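Local coordinates for protein alpha-L-rhamnosidase (Klebsiella oxytoca, PDB 4XHC) that hydrolyses terminal alpha-L-rhamnose residues from rhamnosides, as a two-domain glycoside hydrolase of family GH78 whose pocket holds rhamnose, at residues Gly418-Gly423 / Arg448-Asn453; Ala45-Leu50 / Met231-Glu236. One frame throughout, in Å; residues are numbered along the deposited sequence.

Contact 1. Residues Gly418-Gly423 / Arg448-Asn453. With SO4 (sulfate ion), chain D.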
loop_
_atom_site.group_PDB
_atom_site.type_symbol
_atom_site.label_atom_id
_atom_site.label_comp_id
_atom_site.label_asym_id
_atom_site.label_seq_id
_atom_site.Cartn_x
_atom_site.Cartn_y
_atom_site.Cartn_z
ATOM N N GLY A 418 -32.742 43.174 21.682
ATOM C CA GLY A 418 -32.891 43.425 20.241
ATOM C C GLY A 418 -32.490 42.240 19.390
ATOM O O GLY A 418 -32.113 42.407 18.236
ATOM N N PHE A 419 -32.590 41.046 19.976
ATOM C CA PHE A 419 -32.225 39.791 19.326
ATOM C C PHE A 419 -33.251 38.719 19.695
ATOM O O PHE A 419 -33.980 38.850 20.676
ATOM C CB PHE A 419 -30.847 39.291 19.800
ATOM C CG PHE A 419 -29.668 40.061 19.257
ATOM C CD1 PHE A 419 -29.506 40.254 17.889
ATOM C CD2 PHE A 419 -28.685 40.551 20.111
ATOM C CE1 PHE A 419 -28.407 40.958 17.391
ATOM C CE2 PHE A 419 -27.583 41.250 19.614
ATOM C CZ PHE A 419 -27.445 41.452 18.251
ATOM N N TYR A 420 -33.299 37.657 18.903
ATOM C CA TYR A 420 -34.069 36.478 19.258
ATOM C C TYR A 420 -33.235 35.588 20.190
ATOM O O TYR A 420 -32.028 35.445 20.003
ATOM C CB TYR A 420 -34.475 35.694 18.001
ATOM C CG TYR A 420 -35.420 36.427 17.063
ATOM C CD1 TYR A 420 -36.796 36.427 17.285
ATOM C CD2 TYR A 420 -34.938 37.105 15.946
ATOM C CE1 TYR A 420 -37.661 37.087 16.425
ATOM C CE2 TYR A 420 -35.791 37.772 15.083
ATOM C CZ TYR A 420 -37.153 37.755 15.319
ATOM O OH TYR A 420 -38.003 38.416 14.454
ATOM N N VAL A 421 -33.892 34.989 21.180
ATOM C CA VAL A 421 -33.263 34.004 22.048
ATOM C C VAL A 421 -33.651 32.577 21.627
ATOM O O VAL A 421 -34.634 32.368 20.923
ATOM C CB VAL A 421 -33.613 34.238 23.531
ATOM C CG1 VAL A 421 -33.212 35.644 23.948
ATOM C CG2 VAL A 421 -35.093 34.003 23.809
ATOM N N SER A 422 -32.869 31.597 22.068
ATOM C CA SER A 422 -33.050 30.202 21.657
ATOM C C SER A 422 -32.855 29.238 22.840
ATOM O O SER A 422 -31.885 29.346 23.594
ATOM C CB SER A 422 -32.068 29.879 20.525
ATOM O OG SER A 422 -32.352 28.624 19.922
ATOM N N GLY A 423 -33.792 28.307 22.996
ATOM C CA GLY A 423 -33.731 27.292 24.046
ATOM C C GLY A 423 -34.143 27.767 25.422
ATOM O O GLY A 423 -34.323 28.959 25.656
ATOM N N ARG A 448 -33.930 45.108 9.449
ATOM C CA ARG A 448 -32.770 45.941 9.180
ATOM C C ARG A 448 -32.101 46.357 10.497
ATOM O O ARG A 448 -30.881 46.308 10.601
ATOM C CB ARG A 448 -33.173 47.155 8.350
ATOM C CG ARG A 448 -32.018 47.883 7.692
ATOM C CD ARG A 448 -32.555 48.970 6.798
ATOM N NE ARG A 448 -31.531 49.959 6.455
ATOM C CZ ARG A 448 -31.021 50.157 5.234
ATOM N NH1 ARG A 448 -31.409 49.430 4.179
ATOM N NH2 ARG A 448 -30.109 51.101 5.057
ATOM N N GLU A 449 -32.900 46.750 11.493
ATOM C CA GLU A 449 -32.408 47.032 12.865
ATOM C C GLU A 449 -31.659 45.849 13.496
ATOM O O GLU A 449 -30.697 46.060 14.235
ATOM C CB GLU A 449 -33.576 47.435 13.817
ATOM C CG GLU A 449 -34.246 48.803 13.564
ATOM C CD GLU A 449 -35.557 49.025 14.348
ATOM O OE1 GLU A 449 -36.275 50.016 14.047
ATOM O OE2 GLU A 449 -35.884 48.213 15.249
ATOM N N ILE A 450 -32.083 44.620 13.213
ATOM C CA ILE A 450 -31.366 43.436 13.714
ATOM C C ILE A 450 -29.968 43.279 13.081
ATOM O O ILE A 450 -29.005 42.939 13.774
ATOM C CB ILE A 450 -32.189 42.139 13.514
ATOM C CG1 ILE A 450 -33.377 42.114 14.472
ATOM C CG2 ILE A 450 -31.341 40.885 13.748
ATOM C CD1 ILE A 450 -34.446 41.120 14.077
ATOM N N MET A 451 -29.855 43.529 11.777
ATOM C CA MET A 451 -28.579 43.389 11.087
ATOM C C MET A 451 -27.601 44.473 11.535
ATOM O O MET A 451 -26.400 44.218 11.638
ATOM C CB MET A 451 -28.755 43.440 9.570
ATOM C CG MET A 451 -29.711 42.405 8.988
ATOM S SD MET A 451 -29.415 40.678 9.420
ATOM C CE MET A 451 -27.810 40.393 8.674
ATOM N N ARG A 452 -28.114 45.672 11.812
ATOM C CA ARG A 452 -27.316 46.734 12.445
ATOM C C ARG A 452 -26.890 46.370 13.861
ATOM O O ARG A 452 -25.810 46.750 14.305
ATOM C CB ARG A 452 -28.093 48.051 12.519
ATOM C CG ARG A 452 -28.332 48.730 11.193
ATOM C CD ARG A 452 -27.019 48.996 10.489
ATOM N NE ARG A 452 -27.177 49.906 9.365
ATOM C CZ ARG A 452 -26.252 50.109 8.430
ATOM N NH1 ARG A 452 -25.083 49.468 8.472
ATOM N NH2 ARG A 452 -26.499 50.951 7.437
ATOM N N ASN A 453 -27.739 45.636 14.562
ATOM C CA ASN A 453 -27.434 45.212 15.914
ATOM C C ASN A 453 -26.296 44.166 15.948
ATOM O O ASN A 453 -25.493 44.156 16.875
ATOM C CB ASN A 453 -28.708 44.679 16.582
ATOM C CG ASN A 453 -28.678 44.788 18.086
ATOM O OD1 ASN A 453 -27.902 45.552 18.644
ATOM N ND2 ASN A 453 -29.523 44.018 18.756
HETATM S S SO4 D . -29.809 52.546 8.635
HETATM O O1 SO4 D . -29.601 53.827 7.940
HETATM O O2 SO4 D . -29.086 52.661 9.928
HETATM O O3 SO4 D . -31.262 52.321 8.742
HETATM O O4 SO4 D . -29.363 51.360 7.872
#
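Asn453 lays its side-chain amide over one face of the Phe419 ring, ND2 standing 3.3 Å above the ring plane and over its centre. Amide and ring planes are only 14° apart, so the N-H bonds run roughly along the ring rather than into it and remain available to carbonyl groups. One is used in a weak hydrogen bond from Asn453 ND2 to Gly418 O, 3.1 Å long and bent to 146°; Gln417 O accepts from the same nitrogen. With CG anti to its backbone N (chi1 -154°), Asn453 reaches from the helix 444-456 to the short hairpin of strands 413-414 and 419-420. There Gly418, at positive phi, and Phe419 both face Asp414 in a G1 beta bulge.

Beside this polar grip lies the tightly packed, buried part. Ile450, one turn before Asn453, sends its CD1 to 3.7 Å from Tyr420 CE2, the two side chains meeting at about a right angle. Leu436 and Trp413 also meet Tyr420, and Gln433 of helix 430-438 touches Phe419 and Ile450.

On the solvent side the same helix looks quite different. Arg448 and Arg452, also a turn apart, offer their guanidinium edges to a sulfate ion, probably from the crystallisation liquor. Sulfate O4 is gripped four times, by NE and NH2 of Arg448 and by NE and NH2 of Arg452, at 2.9 to 3.0 Å. Arg452 NH1 turns instead to Glu455 and Glu484, while Arg448 NH1 bonds to Cys479 O.

This chemistry implies a two-sided helix: one flank holds the hairpin through apolar contact and an amide that donates to two turn carbonyls, weakly to that of Gly418, while the other offers guanidinium edges to an anion, with Arg452 also paired to glutamates.

Contact 2. Residues Ala45-Leu50 / Met231-Glu236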
loop_
_atom_site.group_PDB
_atom_site.type_symbol
_atom_site.label_atom_id
_atom_site.label_comp_id
_atom_site.label_asym_id
_atom_site.label_seq_id
_atom_site.Cartn_x
_atom_site.Cartn_y
_atom_site.Cartn_z
ATOM N N ALA A 45 -29.893 7.649 -15.622
ATOM C CA ALA A 45 -29.786 8.102 -17.016
ATOM C C ALA A 45 -29.104 9.472 -17.159
ATOM O O ALA A 45 -28.636 9.813 -18.241
ATOM C CB ALA A 45 -31.165 8.134 -17.667
ATOM N N LEU A 46 -29.060 10.250 -16.075
ATOM C CA LEU A 46 -28.451 11.578 -16.078
ATOM C C LEU A 46 -27.018 11.607 -15.531
ATOM O O LEU A 46 -26.445 12.677 -15.377
ATOM C CB LEU A 46 -29.317 12.542 -15.260
ATOM C CG LEU A 46 -30.748 12.817 -15.741
ATOM C CD1 LEU A 46 -31.627 13.273 -14.585
ATOM C CD2 LEU A 46 -30.770 13.854 -16.858
ATOM N N ARG A 47 -26.435 10.450 -15.230
ATOM C CA ARG A 47 -25.039 10.390 -14.772
ATOM C C ARG A 47 -24.110 11.060 -15.800
ATOM O O ARG A 47 -24.106 10.676 -16.959
ATOM C CB ARG A 47 -24.620 8.927 -14.545
ATOM C CG ARG A 47 -23.121 8.685 -14.360
ATOM C CD ARG A 47 -22.758 7.207 -14.514
ATOM N NE ARG A 47 -23.516 6.378 -13.579
ATOM C CZ ARG A 47 -23.288 6.305 -12.270
ATOM N NH1 ARG A 47 -22.298 6.996 -11.708
ATOM N NH2 ARG A 47 -24.052 5.532 -11.508
ATOM N N PRO A 48 -23.309 12.050 -15.377
ATOM C CA PRO A 48 -22.452 12.735 -16.338
ATOM C C PRO A 48 -21.140 12.006 -16.684
ATOM O O PRO A 48 -20.621 11.201 -15.895
ATOM C CB PRO A 48 -22.137 14.049 -15.631
ATOM C CG PRO A 48 -22.152 13.704 -14.179
ATOM C CD PRO A 48 -23.135 12.576 -14.010
ATOM N N ALA A 49 -20.615 12.300 -17.871
ATOM C CA ALA A 49 -19.289 11.838 -18.264
ATOM C C ALA A 49 -18.243 12.727 -17.585
ATOM O O ALA A 49 -18.464 13.928 -17.395
ATOM C CB ALA A 49 -19.137 11.878 -19.778
ATOM N N LEU A 50 -17.121 12.123 -17.202
ATOM C CA LEU A 50 -16.029 12.852 -16.579
ATOM C C LEU A 50 -14.963 13.168 -17.611
ATOM O O LEU A 50 -14.607 12.319 -18.410
ATOM C CB LEU A 50 -15.411 12.011 -15.469
ATOM C CG LEU A 50 -16.315 11.672 -14.289
ATOM C CD1 LEU A 50 -15.649 10.652 -13.370
ATOM C CD2 LEU A 50 -16.659 12.946 -13.533
ATOM N N MET A 231 -17.642 19.251 -8.510
ATOM C CA MET A 231 -18.559 18.697 -9.512
ATOM C C MET A 231 -17.980 17.460 -10.195
ATOM O O MET A 231 -17.097 17.569 -11.036
ATOM C CB MET A 231 -18.933 19.752 -10.559
ATOM C CG MET A 231 -19.948 20.768 -10.049
ATOM S SD MET A 231 -20.309 22.081 -11.231
ATOM C CE MET A 231 -21.206 21.157 -12.480
ATOM N N GLN A 232 -18.483 16.294 -9.801
ATOM C CA GLN A 232 -17.998 15.005 -10.282
ATOM C C GLN A 232 -19.211 14.216 -10.785
ATOM O O GLN A 232 -19.994 14.764 -11.561
ATOM C CB GLN A 232 -17.240 14.278 -9.165
ATOM C CG GLN A 232 -16.021 15.040 -8.640
ATOM C CD GLN A 232 -14.857 15.051 -9.614
ATOM O OE1 GLN A 232 -14.661 14.101 -10.384
ATOM N NE2 GLN A 232 -14.070 16.124 -9.581
ATOM N N GLU A 233 -19.382 12.957 -10.370
ATOM C CA GLU A 233 -20.570 12.187 -10.772
ATOM C C GLU A 233 -21.793 12.594 -9.952
ATOM O O GLU A 233 -22.935 12.288 -10.320
ATOM C CB GLU A 233 -20.307 10.675 -10.716
ATOM C CG GLU A 233 -19.610 10.172 -11.981
ATOM C CD GLU A 233 -19.157 8.723 -11.912
ATOM O OE1 GLU A 233 -18.454 8.367 -10.942
ATOM O OE2 GLU A 233 -19.486 7.947 -12.839
ATOM N N VAL A 234 -21.532 13.289 -8.844
ATOM C CA VAL A 234 -22.542 14.055 -8.103
ATOM C C VAL A 234 -21.896 15.366 -7.660
ATOM O O VAL A 234 -20.700 15.565 -7.867
ATOM C CB VAL A 234 -23.056 13.292 -6.858
ATOM C CG1 VAL A 234 -23.690 11.971 -7.261
ATOM C CG2 VAL A 234 -21.945 13.060 -5.839
ATOM N N PHE A 235 -22.673 16.251 -7.049
ATOM C CA PHE A 235 -22.110 17.425 -6.377
ATOM C C PHE A 235 -21.487 16.986 -5.051
ATOM O O PHE A 235 -22.178 16.905 -4.038
ATOM C CB PHE A 235 -23.204 18.467 -6.084
ATOM C CG PHE A 235 -23.681 19.227 -7.287
ATOM C CD1 PHE A 235 -22.973 20.315 -7.763
ATOM C CD2 PHE A 235 -24.862 18.883 -7.915
ATOM C CE1 PHE A 235 -23.422 21.037 -8.853
ATOM C CE2 PHE A 235 -25.316 19.595 -9.015
ATOM C CZ PHE A 235 -24.597 20.676 -9.482
ATOM N N GLU A 236 -20.191 16.692 -5.042
ATOM C CA GLU A 236 -19.534 16.239 -3.814
ATOM C C GLU A 236 -19.342 17.415 -2.857
ATOM O O GLU A 236 -19.127 18.534 -3.305
ATOM C CB GLU A 236 -18.186 15.605 -4.126
ATOM C CG GLU A 236 -18.278 14.359 -4.998
ATOM C CD GLU A 236 -16.939 13.644 -5.168
ATOM O OE1 GLU A 236 -15.953 14.019 -4.485
ATOM O OE2 GLU A 236 -16.874 12.694 -5.983
#
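The connection from helix 37-45 to strand 51-55 crosses the loop that follows helix 214-230, and Pro48 makes the closest backbone approach, resting on Gln232 and Glu233. Its ring meets main chain rather than side chain: Pro48 CG lies 3.6 Å from Gln232 O, and Pro48 CD 3.7 Å from Glu233 O. Both carbonyls have polar partners elsewhere, Ser201 for the first and Arg269 of helix 264-276 for the second.

One residue before the proline, Arg47 forms a salt bridge with Glu233. NH1 of Arg47 approaches Glu233 OE2 to 3.2 Å in a weak, bent hydrogen bond, with the carboxylate at the edge of the guanidinium but turned 66° from its plane. A bend at chi3 (-57°) turns the guanidinium out of the line of the arginine chain. NH2 forms a second salt bridge, to Glu44 in the preceding helix.

In the fold, this crossing lies where the chain enters its beta domain: strand 51-55 is an outer strand of a four-stranded antiparallel sheet, beside strand 187-200. The partner loop belongs to the six-hairpin glycosidase domain and runs directly into Asp237, a residue of the rhamnose pocket. Leu50, just before the strand, points at the loop and brings CD2 to 3.9 Å from Gln232 OE1. The nitrogen of the same amide, NE2, donates to the backbone oxygens of Asn229 and Val199.

How the contacts relate
The two contacts lie on opposite sides of the chain's centre, about 41 Å apart between centres, and share no helix or strand. Contact 1 is the more buried at its interface although it sits farther out, and it joins near neighbours in sequence within the glycosidase domain, a hairpin to a following helix. Contact 2, closer to the chain's centre and partly exposed, joins segments separated by 180 residues, most of the beta domain among them. Contact 1 relies on aromatic, aliphatic and amide groups and has its arginines on the far flank, where they meet a sulfate, whereas contact 2 places a weakly bonded ion pair at the rim of its interface.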